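Local coordinates for tail spike protein gp49 (Pseudomonas phage LKA1, PDB 4RU4) that probably cleaves the O-specific polysaccharide of Pseudomonas as the lyase of a trimeric phage tailspike, degrading the host envelope during virus entry, at residues Val147-Asn152 / Gly168-Val173; Leu118-Asn123 / Ala197-Val202; Gly130-Asp135 / Val181-Ala186. All coordinates share one frame; numbering follows the deposited sequence.

How the interactions relate
All three contacts are antiparallel strand pairings within one Ig-like domain of the tailspike, and the chain nests them: interaction 1 lies inside the loop closed by interaction 3, which lies inside the loop closed by interaction 2. In space interaction 1 lies between the other two, its centre about 8 Å from that of interaction 2 and about 10 Å from that of interaction 3. Its strand 147-151 also pairs with strand 197-202, Ile149 N lying 2.8 Å from Tyr199 O, while Glu172 OE2 forms a 2.8 Å salt bridge with Arg184 NH1 of interaction 3. Interactions 2 and 3 do not touch. All three lie away from the calcium site of Gly368 and Asp394.

Interaction 1 (Val147-Asn152 / Gly168-Val173); sequences VFIIYN and GEFCEV. With EDO (1,2-ethanediol), chain H.
Phe148 sits against Cys171 in an antiparallel strand pair of the Ig-like domain, 147-151 running against 168-173. From CB, CG lies between the backbone N and the carbonyl carbon (chi1 64°). Of the ring atoms, CD1 and CE1 face Cys171, with CE1 3.7 Å from Cys171 SG. At the tip, CZ lies 3.5 Å from Cys171 CB, which stands over one ring face, offset toward the rim; the sulfur approaches obliquely. CD2 and CE2 turn to Val173, whose CG2 meets the ring edge in plane, 3.7 Å from Phe148 CE2. Leu121 and Ile183 also touch the Phe148 side chain.

Phe148 and Cys171 are also a hydrogen-bonded pair: Cys171 N to Phe148 O spans 2.7 Å and is nearly straight at 173°. Ile150 and Glu169 form the next such pair.

On the opposite face of the sheet, Ile149 lies alongside the Phe170 ring. Its CG1 stands over the ring centre, a CH-pi contact, and its CD1 reaches Phe170 CZ at 3.6 Å, while Val147 CG1 approaches the ring edge in plane. The Glu172 carboxylate, salt-bridged to Arg184 and to Lys287 of a second subunit, also accepts a hydrogen bond through OE2 from O1 of a 1,2-ethanediol, at 2.8 Å.

Interaction 2 (Leu118-Asn123 / Ala197-Val202); sequences LVALPN and AIYKVV
Leu121 lays its isobutyl group across the neighbouring strand, CD1 resting 3.5 Å from Lys200 N and close to the carbonyl carbon of Tyr199. CG stands anti to its own carbonyl carbon (chi1 -77°), and from there the branch passes obliquely over the start of the Lys200 side chain. The same methyl touches Ile198 CG2 at 3.8 Å. Phe148 of strand 147-151 packs against both Leu121 and Ile198, extending this apolar patch into the next strand of the sheet.

The backbones of 118-120 and 197-202 run antiparallel within the Ig-like domain. Val119 and Lys200 form a hydrogen-bonded pair, with Lys200 N to Val119 O at 2.8 Å and the donor tilted from the carbonyl plane. Beyond them Leu121 N reaches Ile198 O over 2.9 Å; the N-H...O angle is nearly straight (171°), but the donor stands above the carbonyl plane.

On the face that carries Leu118, Tyr199 and Val201, Leu118 and Val201 lie side by side and point the same way, while Leu118 CB meets Tyr199 CB at 3.9 Å. The Tyr199 ring turns its edge toward the Val119 carbonyl carbon. On the face of Val119 and Lys200, Val119 CG2 and Val202 CG2 touch at 3.7 Å. The extended Lys200 chain leads away from the pair, and its NZ bonds to the backbone oxygen of Asn141.

Near Leu121 and Asn123 one water bridges the segments. It donates to Leu121 O and to Asn123 OD1, both at 2.7 Å, and accepts from Ile198 N. The water thus supplies Ile198 N with an acceptor, so the two segments remain joined by polar bonds beyond their direct backbone pairing.

Interaction 3 (Gly130-Asp135 / Val181-Ala186); sequences GSLTID and VTIRSA
Leu132 and Ile183 are joined first through the backbone: Ile183 N donates to Leu132 O over 3.0 Å, from above the carbonyl plane. Ile134 and Val181 form the adjoining antiparallel hydrogen-bonded pair, in which Val181 N to Ile134 O is the shorter bond at 2.7 Å and nearly straight (173°). Between these rungs Thr133 and Thr182 make a non-hydrogen-bonded pair, their side chains alongside and pointing the same way.

Apolar contacts join Leu132 CD1 to Ala186 CB at 3.9 Å, Leu132 CB to Ile183 CG1, and Ile134 CG1 to Ile183 CG2. Ile183 CG1 sits between its own backbone N and carbonyl carbon (chi1 62°), 3.6 Å from Leu132 CA. Methyls also make van der Waals contacts with backbone carbonyls: Leu132 CD2 lies 3.4 Å from Ile183 O and near the Ser185 carbonyl carbon, and Ala186 CB 3.5 Å from Gly130 O.

Polar side chains act mainly outside the pair. Arg184, the partner of Glu172, makes a cation-pi contact with Tyr289 of a second subunit; Ser185 OG bonds to Arg319 of that subunit, and Leu132 packs on its Ile322. This end of the contact therefore belongs to the subunit interface of the trimer.

In the modelled conformer of Ser131, one of two, OG accepts from Thr133 N at 3.1 Å, as in an ST turn. Strand 133-135 follows, antiparallel to 181-183 in the Ig-like domain.

Interaction 1 (Val147-Asn152 / Gly168-Val173)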
loop_
_atom_site.group_PDB
_atom_site.type_symbol
_atom_site.label_atom_id
_atom_site.label_comp_id
_atom_site.label_asym_id
_atom_site.label_seq_id
_atom_site.Cartn_x
_atom_site.Cartn_y
_atom_site.Cartn_z
ATOM N N VAL B 147 -1.760 -30.390 3.095
ATOM C CA VAL B 147 -1.577 -29.455 4.220
ATOM C C VAL B 147 -1.665 -30.183 5.540
ATOM O O VAL B 147 -2.548 -31.025 5.744
ATOM C CB VAL B 147 -2.621 -28.310 4.167
ATOM C CG1 VAL B 147 -2.553 -27.408 5.414
ATOM C CG2 VAL B 147 -2.412 -27.503 2.883
ATOM N N PHE B 148 -0.720 -29.900 6.427
ATOM C CA PHE B 148 -0.783 -30.466 7.764
ATOM C C PHE B 148 -0.495 -29.419 8.817
ATOM O O PHE B 148 0.082 -28.367 8.517
ATOM C CB PHE B 148 0.121 -31.705 7.910
ATOM C CG PHE B 148 1.616 -31.433 7.749
ATOM C CD1 PHE B 148 2.390 -31.090 8.844
ATOM C CD2 PHE B 148 2.245 -31.613 6.515
ATOM C CE1 PHE B 148 3.745 -30.890 8.723
ATOM C CE2 PHE B 148 3.604 -31.398 6.374
ATOM C CZ PHE B 148 4.362 -31.043 7.487
ATOM N N ILE B 149 -0.921 -29.721 10.039
ATOM C CA ILE B 149 -0.707 -28.862 11.188
ATOM C C ILE B 149 0.210 -29.563 12.182
ATOM O O ILE B 149 -0.037 -30.710 12.587
ATOM C CB ILE B 149 -2.034 -28.597 11.929
ATOM C CG1 ILE B 149 -2.985 -27.785 11.057
ATOM C CG2 ILE B 149 -1.760 -27.842 13.258
ATOM C CD1 ILE B 149 -4.434 -27.767 11.586
ATOM N N ILE B 150 1.290 -28.886 12.552
ATOM C CA ILE B 150 2.071 -29.291 13.711
ATOM C C ILE B 150 1.416 -28.627 14.913
ATOM O O ILE B 150 1.184 -27.413 14.888
ATOM C CB ILE B 150 3.506 -28.774 13.571
ATOM C CG1 ILE B 150 4.138 -29.342 12.282
ATOM C CG2 ILE B 150 4.330 -29.068 14.849
ATOM C CD1 ILE B 150 5.524 -28.770 11.951
ATOM N N TYR B 151 1.104 -29.402 15.958
ATOM C CA TYR B 151 0.385 -28.864 17.117
ATOM C C TYR B 151 1.032 -29.264 18.426
ATOM O O TYR B 151 1.322 -30.439 18.646
ATOM C CB TYR B 151 -1.056 -29.372 17.107
ATOM C CG TYR B 151 -1.862 -29.074 18.354
ATOM C CD1 TYR B 151 -2.136 -27.757 18.728
ATOM C CD2 TYR B 151 -2.396 -30.110 19.124
ATOM C CE1 TYR B 151 -2.874 -27.473 19.864
ATOM C CE2 TYR B 151 -3.160 -29.838 20.263
ATOM C CZ TYR B 151 -3.396 -28.525 20.620
ATOM O OH TYR B 151 -4.137 -28.236 21.731
ATOM N N ASN B 152 1.237 -28.285 19.295
ATOM C CA ASN B 152 1.735 -28.540 20.643
ATOM C C ASN B 152 0.590 -28.409 21.653
ATOM O O ASN B 152 0.115 -27.305 21.903
ATOM C CB ASN B 152 2.854 -27.556 20.968
ATOM C CG ASN B 152 3.533 -27.869 22.298
ATOM O OD1 ASN B 152 2.941 -28.507 23.163
ATOM N ND2 ASN B 152 4.779 -27.423 22.459
ATOM N N GLY B 168 2.466 -24.125 17.264
ATOM C CA GLY B 168 2.346 -25.024 16.122
ATOM C C GLY B 168 2.183 -24.163 14.879
ATOM O O GLY B 168 2.303 -22.942 14.959
ATOM N N GLU B 169 1.916 -24.772 13.728
ATOM C CA GLU B 169 1.654 -23.989 12.511
ATOM C C GLU B 169 1.186 -24.899 11.384
ATOM O O GLU B 169 1.252 -26.125 11.512
ATOM C CB GLU B 169 2.931 -23.234 12.052
ATOM C CG GLU B 169 4.157 -24.090 11.835
ATOM C CD GLU B 169 5.435 -23.240 11.744
ATOM O OE1 GLU B 169 5.707 -22.663 10.657
ATOM O OE2 GLU B 169 6.139 -23.115 12.778
ATOM N N PHE B 170 0.731 -24.293 10.286
ATOM C CA PHE B 170 0.346 -25.026 9.077
ATOM C C PHE B 170 1.491 -25.156 8.074
ATOM O O PHE B 170 2.157 -24.157 7.750
ATOM C CB PHE B 170 -0.774 -24.297 8.342
ATOM C CG PHE B 170 -2.119 -24.387 9.016
ATOM C CD1 PHE B 170 -2.346 -23.744 10.237
ATOM C CD2 PHE B 170 -3.163 -25.082 8.416
ATOM C CE1 PHE B 170 -3.593 -23.776 10.841
ATOM C CE2 PHE B 170 -4.438 -25.130 9.020
ATOM C CZ PHE B 170 -4.649 -24.474 10.236
ATOM N N CYS B 171 1.678 -26.366 7.551
ATOM C CA CYS B 171 2.740 -26.632 6.580
ATOM C C CYS B 171 2.139 -27.174 5.288
ATOM O O CYS B 171 1.147 -27.897 5.317
ATOM C CB CYS B 171 3.736 -27.662 7.105
ATOM S SG CYS B 171 4.554 -27.231 8.628
ATOM N N GLU B 172 2.732 -26.801 4.162
ATOM C CA GLU B 172 2.218 -27.215 2.855
ATOM C C GLU B 172 3.294 -28.092 2.197
ATOM O O GLU B 172 4.435 -27.658 2.026
ATOM C CB GLU B 172 1.881 -25.985 2.008
ATOM C CG GLU B 172 1.174 -26.307 0.690
ATOM C CD GLU B 172 0.806 -25.060 -0.125
ATOM O OE1 GLU B 172 0.580 -23.948 0.452
ATOM O OE2 GLU B 172 0.745 -25.211 -1.367
ATOM N N VAL B 173 2.936 -29.326 1.865
ATOM C CA VAL B 173 3.924 -30.312 1.398
ATOM C C VAL B 173 4.532 -29.952 0.032
ATOM O O VAL B 173 3.812 -29.653 -0.933
ATOM C CB VAL B 173 3.316 -31.769 1.402
ATOM C CG1 VAL B 173 4.325 -32.809 0.865
ATOM C CG2 VAL B 173 2.874 -32.165 2.826
HETATM C C1 EDO H . -0.083 -23.272 -3.971
HETATM O O1 EDO H . 0.377 -22.781 -2.707
HETATM C C2 EDO H . -1.339 -22.527 -4.392
HETATM O O2 EDO H . -2.404 -22.938 -3.512
#

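Interaction 2 (Leu118-Asn123 / Ala197-Val202)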
loop_
_atom_site.group_PDB
_atom_site.type_symbol
_atom_site.label_atom_id
_atom_site.label_comp_id
_atom_site.label_asym_id
_atom_site.label_seq_id
_atom_site.Cartn_x
_atom_site.Cartn_y
_atom_site.Cartn_z
ATOM N N LEU B 118 -9.173 -33.188 11.121
ATOM C CA LEU B 118 -7.748 -33.290 11.405
ATOM C C LEU B 118 -7.485 -34.771 11.636
ATOM O O LEU B 118 -8.040 -35.360 12.564
ATOM C CB LEU B 118 -7.397 -32.504 12.671
ATOM C CG LEU B 118 -7.545 -30.974 12.719
ATOM C CD1 LEU B 118 -6.665 -30.391 13.836
ATOM C CD2 LEU B 118 -7.216 -30.324 11.402
ATOM N N VAL B 119 -6.652 -35.369 10.785
ATOM C CA VAL B 119 -6.403 -36.800 10.826
ATOM C C VAL B 119 -4.963 -37.020 11.236
ATOM O O VAL B 119 -4.043 -36.484 10.603
ATOM C CB VAL B 119 -6.660 -37.442 9.433
ATOM C CG1 VAL B 119 -6.365 -38.946 9.465
ATOM C CG2 VAL B 119 -8.108 -37.187 8.993
ATOM N N ALA B 120 -4.768 -37.802 12.298
ATOM C CA ALA B 120 -3.451 -38.006 12.895
ATOM C C ALA B 120 -2.453 -38.506 11.862
ATOM O O ALA B 120 -2.772 -39.394 11.093
ATOM C CB ALA B 120 -3.532 -39.007 14.077
ATOM N N LEU B 121 -1.260 -37.914 11.864
ATOM C CA LEU B 121 -0.123 -38.365 11.054
ATOM C C LEU B 121 0.891 -38.944 12.031
ATOM O O LEU B 121 0.776 -38.703 13.231
ATOM C CB LEU B 121 0.505 -37.168 10.313
ATOM C CG LEU B 121 -0.240 -36.652 9.073
ATOM C CD1 LEU B 121 0.199 -35.214 8.701
ATOM C CD2 LEU B 121 -0.014 -37.610 7.898
ATOM N N PRO B 122 1.906 -39.678 11.536
ATOM C CA PRO B 122 2.942 -40.092 12.496
ATOM C C PRO B 122 3.660 -38.889 13.144
ATOM O O PRO B 122 3.599 -37.755 12.629
ATOM C CB PRO B 122 3.931 -40.890 11.629
ATOM C CG PRO B 122 3.168 -41.284 10.388
ATOM C CD PRO B 122 2.215 -40.121 10.159
ATOM N N ASN B 123 4.326 -39.146 14.271
ATOM C CA ASN B 123 5.136 -38.139 14.950
ATOM C C ASN B 123 6.373 -37.754 14.145
ATOM O O ASN B 123 6.754 -38.441 13.194
ATOM C CB ASN B 123 5.541 -38.635 16.348
ATOM C CG ASN B 123 4.339 -38.802 17.274
ATOM O OD1 ASN B 123 3.353 -38.056 17.177
ATOM N ND2 ASN B 123 4.399 -39.801 18.159
ATOM N N ALA B 197 1.934 -33.099 18.196
ATOM C CA ALA B 197 1.138 -34.065 17.458
ATOM C C ALA B 197 0.867 -33.444 16.093
ATOM O O ALA B 197 0.620 -32.239 15.998
ATOM C CB ALA B 197 -0.185 -34.320 18.168
ATOM N N ILE B 198 0.917 -34.269 15.051
ATOM C CA ILE B 198 0.820 -33.798 13.673
ATOM C C ILE B 198 -0.494 -34.321 13.078
ATOM O O ILE B 198 -0.888 -35.465 13.326
ATOM C CB ILE B 198 2.020 -34.308 12.803
ATOM C CG1 ILE B 198 3.327 -34.316 13.606
ATOM C CG2 ILE B 198 2.166 -33.483 11.486
ATOM C CD1 ILE B 198 3.709 -32.916 14.247
ATOM N N TYR B 199 -1.162 -33.482 12.290
ATOM C CA TYR B 199 -2.476 -33.783 11.749
ATOM C C TYR B 199 -2.560 -33.303 10.329
ATOM O O TYR B 199 -2.231 -32.143 10.048
ATOM C CB TYR B 199 -3.540 -32.998 12.527
ATOM C CG TYR B 199 -3.641 -33.410 13.974
ATOM C CD1 TYR B 199 -4.403 -34.520 14.341
ATOM C CD2 TYR B 199 -2.974 -32.705 14.967
ATOM C CE1 TYR B 199 -4.507 -34.909 15.656
ATOM C CE2 TYR B 199 -3.070 -33.088 16.301
ATOM C CZ TYR B 199 -3.840 -34.195 16.635
ATOM O OH TYR B 199 -3.951 -34.579 17.947
ATOM N N LYS B 200 -3.067 -34.170 9.457
ATOM C CA LYS B 200 -3.359 -33.820 8.086
ATOM C C LYS B 200 -4.686 -33.078 8.057
ATOM O O LYS B 200 -5.644 -33.462 8.750
ATOM C CB LYS B 200 -3.499 -35.091 7.237
ATOM C CG LYS B 200 -3.609 -34.817 5.732
ATOM C CD LYS B 200 -3.551 -36.143 4.957
ATOM C CE LYS B 200 -3.803 -35.960 3.468
ATOM N NZ LYS B 200 -3.748 -37.291 2.750
ATOM N N VAL B 201 -4.773 -32.031 7.243
ATOM C CA VAL B 201 -6.055 -31.350 7.116
ATOM C C VAL B 201 -6.789 -31.923 5.917
ATOM O O VAL B 201 -6.360 -31.753 4.776
ATOM C CB VAL B 201 -5.894 -29.825 6.999
ATOM C CG1 VAL B 201 -7.254 -29.163 6.911
ATOM C CG2 VAL B 201 -5.119 -29.305 8.192
ATOM N N VAL B 202 -7.890 -32.625 6.188
ATOM C CA VAL B 202 -8.609 -33.357 5.154
ATOM C C VAL B 202 -9.943 -32.660 4.995
ATOM O O VAL B 202 -10.730 -32.565 5.948
ATOM C CB VAL B 202 -8.794 -34.846 5.568
ATOM C CG1 VAL B 202 -9.569 -35.636 4.527
ATOM C CG2 VAL B 202 -7.436 -35.488 5.784
HETATM O O HOH W 1 1.443 -37.207 15.404
#

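Interaction 3 (Gly130-Asp135 / Val181-Ala186)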
loop_
_atom_site.group_PDB
_atom_site.type_symbol
_atom_site.label_atom_id
_atom_site.label_comp_id
_atom_site.label_asym_id
_atom_site.label_seq_id
_atom_site.Cartn_x
_atom_site.Cartn_y
_atom_site.Cartn_z
ATOM N N GLY B 130 12.844 -22.113 10.796
ATOM C CA GLY B 130 13.471 -21.805 9.527
ATOM C C GLY B 130 13.731 -23.023 8.655
ATOM O O GLY B 130 14.158 -22.896 7.509
ATOM N N SER B 131 13.480 -24.211 9.195
ATOM C CA SER B 131 13.684 -25.436 8.439
ATOM C C SER B 131 12.599 -25.605 7.384
ATOM O O SER B 131 11.502 -25.033 7.502
ATOM C CB SER B 131 13.683 -26.658 9.356
ATOM O OG SER B 131 13.954 -27.857 8.622
ATOM N N LEU B 132 12.909 -26.387 6.350
ATOM C CA LEU B 132 11.904 -26.759 5.365
ATOM C C LEU B 132 11.888 -28.264 5.177
ATOM O O LEU B 132 11.465 -28.761 4.133
ATOM C CB LEU B 132 12.109 -26.052 4.021
ATOM C CG LEU B 132 11.829 -24.554 4.050
ATOM C CD1 LEU B 132 13.152 -23.827 4.275
ATOM C CD2 LEU B 132 11.120 -24.039 2.795
ATOM N N THR B 133 12.349 -28.983 6.199
ATOM C CA THR B 133 12.399 -30.443 6.149
ATOM C C THR B 133 11.886 -31.080 7.435
ATOM O O THR B 133 12.325 -30.742 8.535
ATOM C CB THR B 133 13.832 -30.938 5.911
ATOM O OG1 THR B 133 14.366 -30.280 4.759
ATOM C CG2 THR B 133 13.837 -32.445 5.679
ATOM N N ILE B 134 10.973 -32.031 7.276
ATOM C CA ILE B 134 10.337 -32.688 8.395
ATOM C C ILE B 134 10.537 -34.195 8.265
ATOM O O ILE B 134 10.260 -34.775 7.202
ATOM C CB ILE B 134 8.793 -32.427 8.379
ATOM C CG1 ILE B 134 8.480 -30.929 8.348
ATOM C CG2 ILE B 134 8.131 -33.088 9.565
ATOM C CD1 ILE B 134 8.972 -30.166 9.561
ATOM N N ASP B 135 10.993 -34.815 9.354
ATOM C CA ASP B 135 11.247 -36.252 9.401
ATOM C C ASP B 135 10.191 -36.990 10.232
ATOM O O ASP B 135 10.165 -36.872 11.463
ATOM C CB ASP B 135 12.638 -36.529 10.000
ATOM C CG ASP B 135 13.765 -35.980 9.145
ATOM O OD1 ASP B 135 13.633 -35.984 7.897
ATOM O OD2 ASP B 135 14.784 -35.538 9.724
ATOM N N VAL B 181 9.588 -35.417 4.615
ATOM C CA VAL B 181 8.659 -34.521 3.940
ATOM C C VAL B 181 9.232 -33.092 3.882
ATOM O O VAL B 181 9.524 -32.459 4.908
ATOM C CB VAL B 181 7.301 -34.539 4.656
ATOM C CG1 VAL B 181 6.349 -33.493 4.064
ATOM C CG2 VAL B 181 6.702 -35.945 4.591
ATOM N N THR B 182 9.422 -32.582 2.676
ATOM C CA THR B 182 9.896 -31.216 2.548
ATOM C C THR B 182 8.674 -30.308 2.384
ATOM O O THR B 182 7.621 -30.748 1.931
ATOM C CB THR B 182 10.904 -31.029 1.371
ATOM O OG1 THR B 182 10.343 -31.525 0.142
ATOM C CG2 THR B 182 12.243 -31.765 1.659
ATOM N N ILE B 183 8.809 -29.043 2.755
ATOM C CA ILE B 183 7.640 -28.164 2.784
ATOM C C ILE B 183 7.920 -26.899 1.995
ATOM O O ILE B 183 9.093 -26.583 1.695
ATOM C CB ILE B 183 7.232 -27.828 4.234
ATOM C CG1 ILE B 183 8.365 -27.068 4.957
ATOM C CG2 ILE B 183 6.830 -29.117 4.974
ATOM C CD1 ILE B 183 8.151 -26.884 6.457
ATOM N N ARG B 184 6.854 -26.187 1.642
ATOM C CA ARG B 184 6.972 -25.080 0.706
ATOM C C ARG B 184 7.408 -23.717 1.291
ATOM O O ARG B 184 7.848 -22.854 0.540
ATOM C CB ARG B 184 5.679 -24.944 -0.112
ATOM C CG ARG B 184 5.426 -26.153 -1.009
ATOM C CD ARG B 184 4.091 -26.081 -1.752
ATOM N NE ARG B 184 4.122 -27.073 -2.835
ATOM C CZ ARG B 184 3.058 -27.416 -3.550
ATOM N NH1 ARG B 184 1.901 -26.850 -3.289
ATOM N NH2 ARG B 184 3.148 -28.306 -4.526
ATOM N N SER B 185 7.284 -23.516 2.602
ATOM C CA SER B 185 7.847 -22.310 3.219
ATOM C C SER B 185 8.475 -22.633 4.571
ATOM O O SER B 185 8.099 -23.597 5.218
ATOM C CB SER B 185 6.815 -21.170 3.338
ATOM O OG SER B 185 5.582 -21.638 3.879
ATOM N N ALA B 186 9.431 -21.816 4.991
ATOM C CA ALA B 186 10.194 -22.087 6.227
ATOM C C ALA B 186 9.315 -22.039 7.487
ATOM O O ALA B 186 8.421 -21.204 7.611
ATOM C CB ALA B 186 11.341 -21.097 6.335
#